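Local coordinates for 2OG-Fe dioxygenase family protein (Methylibium petroleiphilum, PDB 3PL0) that probably acts as a dioxygenase of the 2OG-Fe family, built on a cupin-type double-stranded beta-helix, its substrate not established, at residues P148-T153 and P235-T240; I178-V183 and T202-W207. All coordinates share one frame; numbering follows the deposited sequence. Where two conformers were deposited one is given.

Contact 1: P148-T153 and P235-T240; sequences PFRIDT and PAHRDT
R150 can be followed from strand 148-152 out over its antiparallel neighbour 237-240. CG stands anti to the backbone N (chi1 167°), and CB and CG already run alongside the carboxylate, R150 CB lying 3.2 Å from D239 OD1. CD passes over the face of the H237 ring in a CH-pi contact, after which the bend at chi3 (-68°) turns the head side-on to D239. R150 NE donates to D239 OD1 at 2.7 Å and R150 NH2 to D239 OD2 at 2.8 Å, both nearly straight, in the guanidinium plane and on syn lone pairs. Guanidinium and carboxylate are nearly coplanar, so this two-point salt bridge fixes the rotation of both groups. NH1 reaches a second acid, E51. The same guanidinium lies flat on H237, planes 18° apart and centres 3.7 Å apart, so the acid at its edge and the ring over one face set its position. Beneath this layer runs regular antiparallel pairing of the double-stranded beta-helix: F149 with T240 and I151 with R238 are hydrogen-bonded pairs, R150 with D239 and D152 with H237 non-hydrogen-bonded ones. F149 N to T240 O, at 2.8 Å, is the shortest of these backbone bonds; W50 NE1 also donates to that T240 oxygen. Just beyond the strand ends, T153 N donates to A236 O at 3.0 Å. D152 OD1 accepts from E154 N and lies close to a water that accepts from A236 N, while OD2 shares a second water with H237 ND1 and also hydrogen-bonds to a glycerol, probably from the crystallisation liquor.

Contact 2: I178-V183 and T202-W207; sequences IGRQGV and TLEQPW
E204 OE2 is gripped across the contact by a single nitrogen, R180 NH2, in a salt bridge of 2.9 Å. The guanidinium and carboxylate planes are 44° apart, and NH2 alone of the three nitrogens meets the carboxylate, without the paired grip of a coplanar bridge. R180 leaves the strand with CG in the crowded position between the backbone N and the carbonyl carbon (chi1 73°), then runs extended from CG to NE and lies alongside E204, both chains pointing the same way. E204 CG comes within 3.4 Å of R180 NH2, and T202 CG2 approaches R180 NH1. At the edge of the guanidinium, in its plane, a water accepts from R180 NE at 3.0 Å and donates to E204 O, tying the arginine to the loop backbone as well. An alanine in place of this arginine would remove the guanidinium, and with it the salt bridge and the water link, which would probably loosen the loop's hold on the end of the strand. At the other end P206 CB rests 3.3 Å from I178 O, and the apolar contact proper is I178 CD1, crossing obliquely, on W207 CZ3 at 3.4 Å. The indole is held further by NE1 donating to D44 OD1 and by its ring meeting that of F43. I178 and G179 form a classic beta bulge opposite D239 of strand 237-246. The loop 202-207 thus joins strand 198-201 of the three-stranded sheet to strand 209-213 of the large one, passing along strand 172-181 with W207 held against helix 40-44.

Overall arrangement
Contacts 1 and 2 meet on the large antiparallel sheet, their centres about 9 Å apart. Strand 237-246 is the shared element: contact 1 pairs it with strand 141-152, and strand 172-181, which carries the 178-183 side of contact 2, lies along its other edge. The probable hydrogen bonds D239 N to G179 O at 2.8 Å and H237 N to Q181 O at 2.9 Å tie the two together. The same D239 whose carboxylate holds R150 thus faces the bulge of contact 2 through its backbone. Packing continues at A236 CB, 3.5 Å from G182 O. The glycerol, about 3 Å from the D152 side chain, belongs to contact 1; such molecules often mark pockets, though none is established.

Contact 1: P148-T153 and P235-T240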
# COMPACT_ATOMS: atom_id res chain seq x y z
N PRO A 148 4.56 -0.15 -6.01
CA PRO A 148 5.72 0.34 -5.26
C PRO A 148 5.97 1.80 -5.58
O PRO A 148 5.91 2.19 -6.77
CB PRO A 148 6.87 -0.49 -5.78
CG PRO A 148 6.42 -0.98 -7.14
CD PRO A 148 4.93 -1.13 -7.05
N PHE A 149 6.23 2.59 -4.56
CA PHE A 149 6.38 4.03 -4.70
C PHE A 149 7.67 4.50 -4.09
O PHE A 149 8.03 4.04 -3.02
CB PHE A 149 5.29 4.76 -3.93
CG PHE A 149 3.95 4.77 -4.60
CD1 PHE A 149 3.73 5.53 -5.74
CD2 PHE A 149 2.90 4.05 -4.07
CE1 PHE A 149 2.47 5.56 -6.34
CE2 PHE A 149 1.65 4.08 -4.65
CZ PHE A 149 1.42 4.85 -5.79
N ARG A 150 8.29 5.51 -4.71
CA ARG A 150 9.23 6.39 -4.00
C ARG A 150 8.84 7.82 -4.27
O ARG A 150 8.66 8.21 -5.41
CB ARG A 150 10.67 6.20 -4.46
CG ARG A 150 11.65 7.32 -3.99
CD ARG A 150 13.09 6.98 -4.21
NE ARG A 150 13.52 5.90 -3.35
CZ ARG A 150 14.70 5.30 -3.39
NH1 ARG A 150 15.68 5.69 -4.22
NH2 ARG A 150 14.95 4.34 -2.53
N ILE A 151 8.71 8.59 -3.22
CA ILE A 151 8.46 10.01 -3.33
C ILE A 151 9.76 10.70 -2.89
O ILE A 151 10.24 10.47 -1.77
CB ILE A 151 7.31 10.45 -2.43
CG1 ILE A 151 6.02 9.67 -2.66
CG2 ILE A 151 7.00 11.92 -2.64
CD1 ILE A 151 5.45 9.78 -4.06
N ASP A 152 10.30 11.55 -3.75
CA ASP A 152 11.61 12.18 -3.56
C ASP A 152 11.44 13.69 -3.51
O ASP A 152 10.81 14.28 -4.40
CB ASP A 152 12.53 11.79 -4.71
CG ASP A 152 13.99 11.99 -4.39
OD1 ASP A 152 14.37 13.05 -3.86
OD2 ASP A 152 14.77 11.07 -4.67
N THR A 153 12.02 14.30 -2.47
CA THR A 153 11.90 15.73 -2.25
C THR A 153 12.97 16.51 -3.06
O THR A 153 13.12 17.70 -2.89
CB THR A 153 11.99 16.07 -0.74
OG1 THR A 153 13.30 15.76 -0.25
CG2 THR A 153 10.95 15.23 0.12
N PRO A 235 20.27 12.44 0.18
CA PRO A 235 19.01 11.81 -0.27
C PRO A 235 17.89 12.02 0.73
O PRO A 235 18.10 11.93 1.94
CB PRO A 235 19.36 10.32 -0.36
CG PRO A 235 20.84 10.29 -0.52
CD PRO A 235 21.29 11.41 0.40
N ALA A 236 16.72 12.34 0.20
CA ALA A 236 15.57 12.67 0.98
C ALA A 236 14.33 12.10 0.30
O ALA A 236 13.77 12.72 -0.58
CB ALA A 236 15.48 14.19 1.16
N HIS A 237 13.91 10.91 0.71
CA HIS A 237 12.74 10.27 0.10
C HIS A 237 12.05 9.29 1.05
O HIS A 237 12.57 8.96 2.13
CB HIS A 237 13.20 9.50 -1.14
CG HIS A 237 14.27 8.49 -0.84
ND1 HIS A 237 15.59 8.67 -1.20
CD2 HIS A 237 14.21 7.31 -0.19
CE1 HIS A 237 16.30 7.64 -0.79
NE2 HIS A 237 15.49 6.80 -0.16
N ARG A 238 10.88 8.84 0.64
CA ARG A 238 10.13 7.81 1.39
C ARG A 238 9.64 6.77 0.39
O ARG A 238 9.06 7.10 -0.66
CB ARG A 238 8.97 8.45 2.14
CG ARG A 238 8.04 7.48 2.86
CD ARG A 238 7.13 8.29 3.74
NE ARG A 238 6.21 7.48 4.55
CZ ARG A 238 4.99 7.13 4.18
NH1 ARG A 238 4.49 7.48 3.03
NH2 ARG A 238 4.22 6.47 5.02
N ASP A 239 9.81 5.52 0.78
CA ASP A 239 9.47 4.34 0.02
C ASP A 239 8.38 3.56 0.70
O ASP A 239 8.49 3.27 1.89
CB ASP A 239 10.70 3.41 -0.06
CG ASP A 239 11.87 4.06 -0.82
OD1 ASP A 239 11.60 4.91 -1.67
OD2 ASP A 239 13.03 3.69 -0.59
N THR A 240 7.37 3.19 -0.08
CA THR A 240 6.23 2.40 0.35
C THR A 240 5.86 1.41 -0.77
O THR A 240 6.31 1.51 -1.97
CB THR A 240 5.01 3.28 0.63
OG1 THR A 240 4.79 4.18 -0.47
CG2 THR A 240 5.16 4.07 1.90
O HOH W 1 16.54 13.19 -2.56
O HOH W 2 16.82 10.21 -2.60

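Contact 2: I178-V183 and T202-W207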
# COMPACT_ATOMS: atom_id res chain seq x y z
N ILE A 178 8.51 0.72 3.44
CA ILE A 178 9.71 0.08 2.91
C ILE A 178 10.96 0.78 3.47
O ILE A 178 11.89 0.12 3.88
CB ILE A 178 9.69 0.12 1.42
CG1 ILE A 178 8.47 -0.69 0.91
CG2 ILE A 178 11.02 -0.31 0.80
CD1 ILE A 178 8.60 -2.22 1.09
N GLY A 179 10.95 2.10 3.48
CA GLY A 179 12.01 2.85 4.14
C GLY A 179 11.87 4.33 3.94
O GLY A 179 10.99 4.79 3.21
N ARG A 180 12.76 5.10 4.58
CA ARG A 180 12.83 6.52 4.36
C ARG A 180 14.20 7.05 4.79
O ARG A 180 14.89 6.43 5.59
CB ARG A 180 11.73 7.23 5.14
CG ARG A 180 12.00 7.27 6.62
CD ARG A 180 10.94 8.03 7.34
NE ARG A 180 11.23 8.03 8.77
CZ ARG A 180 10.71 8.89 9.65
NH1 ARG A 180 9.90 9.85 9.24
NH2 ARG A 180 11.06 8.80 10.92
N GLN A 181 14.59 8.20 4.22
CA GLN A 181 15.82 8.87 4.57
C GLN A 181 15.64 10.32 4.39
O GLN A 181 15.03 10.76 3.42
CB GLN A 181 16.90 8.55 3.56
CG GLN A 181 17.55 7.30 3.65
CD GLN A 181 18.56 7.21 2.55
OE1 GLN A 181 19.55 7.96 2.52
NE2 GLN A 181 18.29 6.34 1.61
N GLY A 182 16.30 11.09 5.25
CA GLY A 182 16.49 12.49 5.04
C GLY A 182 15.22 13.30 5.11
O GLY A 182 15.19 14.43 4.63
N VAL A 183 14.17 12.74 5.70
CA VAL A 183 12.86 13.41 5.73
C VAL A 183 12.18 13.34 7.09
O VAL A 183 12.40 12.41 7.87
CB VAL A 183 11.88 12.86 4.64
CG1 VAL A 183 12.50 13.00 3.24
CG2 VAL A 183 11.52 11.38 4.92
N THR A 202 3.47 7.65 12.60
CA THR A 202 4.48 7.69 11.56
C THR A 202 5.11 6.34 11.43
O THR A 202 5.68 5.83 12.40
CB THR A 202 5.54 8.74 11.87
OG1 THR A 202 4.92 10.02 11.97
CG2 THR A 202 6.59 8.77 10.77
N LEU A 203 5.02 5.76 10.24
CA LEU A 203 5.70 4.51 9.95
C LEU A 203 7.19 4.79 9.82
O LEU A 203 7.59 5.65 9.05
CB LEU A 203 5.15 3.86 8.67
CG LEU A 203 3.65 3.49 8.72
CD1 LEU A 203 3.09 3.24 7.31
CD2 LEU A 203 3.36 2.33 9.61
N GLU A 204 8.00 4.05 10.58
CA GLU A 204 9.43 4.25 10.66
C GLU A 204 10.28 2.99 10.49
O GLU A 204 11.43 3.11 10.08
CB GLU A 204 9.80 4.91 12.00
CG GLU A 204 9.17 6.29 12.17
CD GLU A 204 9.58 7.02 13.46
OE1 GLU A 204 9.76 6.34 14.50
OE2 GLU A 204 9.70 8.27 13.43
N GLN A 205 9.76 1.81 10.83
CA GLN A 205 10.57 0.59 10.72
C GLN A 205 10.20 -0.17 9.46
O GLN A 205 9.05 -0.50 9.24
CB GLN A 205 10.40 -0.31 11.94
CG GLN A 205 10.89 0.31 13.26
CD GLN A 205 12.30 0.87 13.17
OE1 GLN A 205 12.57 1.98 13.63
NE2 GLN A 205 13.20 0.10 12.55
N PRO A 206 11.20 -0.45 8.60
CA PRO A 206 10.85 -1.18 7.40
C PRO A 206 10.10 -2.45 7.67
O PRO A 206 10.35 -3.12 8.67
CB PRO A 206 12.21 -1.47 6.78
CG PRO A 206 13.04 -0.31 7.19
CD PRO A 206 12.60 0.01 8.58
N TRP A 207 9.15 -2.75 6.79
CA TRP A 207 8.27 -3.91 6.87
C TRP A 207 7.23 -3.77 7.97
O TRP A 207 6.62 -4.76 8.36
CB TRP A 207 9.07 -5.23 6.99
CG TRP A 207 10.11 -5.24 5.97
CD1 TRP A 207 11.45 -5.17 6.17
CD2 TRP A 207 9.91 -5.22 4.58
NE1 TRP A 207 12.10 -5.14 4.98
CE2 TRP A 207 11.18 -5.17 3.98
CE3 TRP A 207 8.79 -5.32 3.75
CZ2 TRP A 207 11.34 -5.16 2.62
CZ3 TRP A 207 8.96 -5.31 2.41
CH2 TRP A 207 10.21 -5.23 1.85
O HOH W 3 12.95 5.66 9.59